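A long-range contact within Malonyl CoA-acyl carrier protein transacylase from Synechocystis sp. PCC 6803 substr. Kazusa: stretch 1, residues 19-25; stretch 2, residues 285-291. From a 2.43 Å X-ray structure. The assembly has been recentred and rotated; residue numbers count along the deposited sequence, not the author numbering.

Stretch 1 (19-25) VDLLSTA
Stretch 2, residues 285-291: GQLDDLN

Residues 19-25 and 285-291 belong to one chain and bury 271 Å² between them, although no touching pair lies closer than 263 positions in sequence. Stretch 1 begins as a 3-10 segment, V19 to L21, with phi/psi from -71/-35 to -73/-18, and turns until T24 (-82/143) precedes a new helix. Stretch 2 passes from G285 (-137/5) through extended Q286 (-142/153) into a helix starting at L287 (-49/-41). Register is set by L21 and L287, whose CA atoms lie 5.9 Å apart.

Within each stretch, hydrogen bonds hold these shapes. In the first, T24 N and T24 OG1 both donate to L21 O, at 3.0 and 2.8 Å; T24 (chi1 71°, p) also caps a backbone N just beyond the stretch. In the second, G285 N donates to D289 OD2 at 2.9 Å, 165°, while L290 N to Q286 O (3.2 Å) and N291 N to L287 O (3.0 Å) carry the helix.

The single direct hydrogen bond between the stretches is polar and short: L287 N to D20 OD2, 2.6 Å, N-H...O angle 149°. D20 points its CA-to-CB bond toward stretch 2, and chi1 62° (p), chi2 -42° bring the carboxylate to an amide in the helix's first turn, where NH groups lack intrahelical acceptors. Water 2 extends this contact, donating to D20 OD2 at 2.8 Å and accepting from D288 N at 3.0 Å.

Apolar packing centres on L287 (chi1 -154°, t; chi2 51°, p), which points toward stretch 1. L21 (m, t) leaves its backbone sideways, yet its CD2 lies 4.4 Å from both L287 CD1 and L290 CD1. T24 CG2 approaches L287 CD1 at 4.0 Å, and S23 OG lies 3.6 Å from L287 CD2, a van der Waals contact.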

# COMPACT_ATOMS: atom_id res chain seq x y z
N VAL A 19 -9.49 -7.97 -14.06
CA VAL A 19 -10.30 -8.95 -14.78
C VAL A 19 -9.82 -9.16 -16.20
O VAL A 19 -9.83 -10.28 -16.70
CB VAL A 19 -11.76 -8.58 -14.78
CG1 VAL A 19 -12.54 -9.61 -15.54
CG2 VAL A 19 -12.27 -8.50 -13.37
N ASP A 20 -9.33 -8.10 -16.84
CA ASP A 20 -8.79 -8.25 -18.20
C ASP A 20 -7.48 -9.02 -18.22
O ASP A 20 -7.04 -9.44 -19.29
CB ASP A 20 -8.56 -6.89 -18.84
CG ASP A 20 -7.55 -6.07 -18.09
OD1 ASP A 20 -7.61 -6.08 -16.85
OD2 ASP A 20 -6.68 -5.44 -18.73
N LEU A 21 -6.86 -9.21 -17.06
CA LEU A 21 -5.57 -9.90 -16.99
C LEU A 21 -5.71 -11.39 -17.23
O LEU A 21 -4.74 -12.07 -17.56
CB LEU A 21 -4.91 -9.67 -15.64
CG LEU A 21 -4.68 -8.20 -15.27
CD1 LEU A 21 -4.10 -8.12 -13.88
CD2 LEU A 21 -3.76 -7.53 -16.31
N LEU A 22 -6.94 -11.86 -17.09
CA LEU A 22 -7.31 -13.27 -17.06
C LEU A 22 -6.99 -14.07 -18.34
O LEU A 22 -6.93 -15.29 -18.33
CB LEU A 22 -8.80 -13.35 -16.74
CG LEU A 22 -9.41 -14.70 -16.38
CD1 LEU A 22 -8.51 -15.50 -15.43
CD2 LEU A 22 -10.80 -14.45 -15.76
N SER A 23 -6.78 -13.38 -19.44
CA SER A 23 -6.43 -14.06 -20.67
C SER A 23 -4.94 -14.46 -20.70
O SER A 23 -4.53 -15.25 -21.54
CB SER A 23 -6.79 -13.18 -21.87
OG SER A 23 -6.18 -11.91 -21.77
N THR A 24 -4.14 -13.93 -19.78
CA THR A 24 -2.74 -14.36 -19.66
C THR A 24 -2.65 -15.66 -18.82
O THR A 24 -3.40 -15.85 -17.85
CB THR A 24 -1.82 -13.26 -19.02
OG1 THR A 24 -2.12 -13.09 -17.63
CG2 THR A 24 -1.99 -11.91 -19.73
N ALA A 25 -1.75 -16.55 -19.21
CA ALA A 25 -1.52 -17.79 -18.48
C ALA A 25 -1.06 -17.51 -17.05
O ALA A 25 -1.50 -18.17 -16.10
CB ALA A 25 -0.51 -18.66 -19.20
N GLY A 285 -1.83 -1.05 -14.76
CA GLY A 285 -2.85 -1.76 -14.02
C GLY A 285 -3.86 -2.46 -14.91
O GLY A 285 -4.86 -3.02 -14.44
N GLN A 286 -3.62 -2.41 -16.21
CA GLN A 286 -4.47 -3.08 -17.19
C GLN A 286 -3.62 -3.66 -18.28
O GLN A 286 -2.53 -3.15 -18.57
CB GLN A 286 -5.49 -2.13 -17.82
CG GLN A 286 -6.63 -1.78 -16.92
CD GLN A 286 -7.50 -0.71 -17.52
OE1 GLN A 286 -7.10 -0.06 -18.50
NE2 GLN A 286 -8.69 -0.52 -16.96
N LEU A 287 -4.14 -4.72 -18.90
CA LEU A 287 -3.53 -5.33 -20.07
C LEU A 287 -3.17 -4.27 -21.14
O LEU A 287 -2.09 -4.32 -21.73
CB LEU A 287 -4.47 -6.39 -20.64
CG LEU A 287 -3.77 -7.50 -21.42
CD1 LEU A 287 -2.64 -8.08 -20.56
CD2 LEU A 287 -4.78 -8.57 -21.80
N ASP A 288 -4.06 -3.31 -21.35
CA ASP A 288 -3.82 -2.25 -22.33
C ASP A 288 -2.55 -1.46 -22.03
O ASP A 288 -1.83 -1.06 -22.95
CB ASP A 288 -5.01 -1.31 -22.42
CG ASP A 288 -5.13 -0.65 -23.79
OD1 ASP A 288 -4.08 -0.39 -24.43
OD2 ASP A 288 -6.28 -0.40 -24.22
N ASP A 289 -2.27 -1.23 -20.75
CA ASP A 289 -1.04 -0.58 -20.32
C ASP A 289 0.15 -1.44 -20.67
O ASP A 289 1.17 -0.95 -21.15
CB ASP A 289 -1.04 -0.31 -18.81
CG ASP A 289 -2.25 0.46 -18.35
OD1 ASP A 289 -2.64 1.40 -19.05
OD2 ASP A 289 -2.80 0.12 -17.28
N LEU A 290 0.04 -2.73 -20.39
CA LEU A 290 1.16 -3.65 -20.58
C LEU A 290 1.57 -3.70 -22.04
O LEU A 290 2.76 -3.80 -22.38
CB LEU A 290 0.78 -5.05 -20.10
CG LEU A 290 0.87 -5.33 -18.61
CD1 LEU A 290 0.11 -6.62 -18.27
CD2 LEU A 290 2.33 -5.42 -18.18
N ASN A 291 0.56 -3.63 -22.91
CA ASN A 291 0.77 -3.85 -24.33
C ASN A 291 1.49 -2.69 -25.02
O ASN A 291 2.09 -2.88 -26.08
CB ASN A 291 -0.57 -4.12 -25.01
CG ASN A 291 -1.20 -5.42 -24.52
OD1 ASN A 291 -0.51 -6.27 -23.95
ND2 ASN A 291 -2.51 -5.57 -24.76
O HOH W 1 -6.63 -4.69 -15.00
O HOH W 2 -7.01 -3.43 -20.63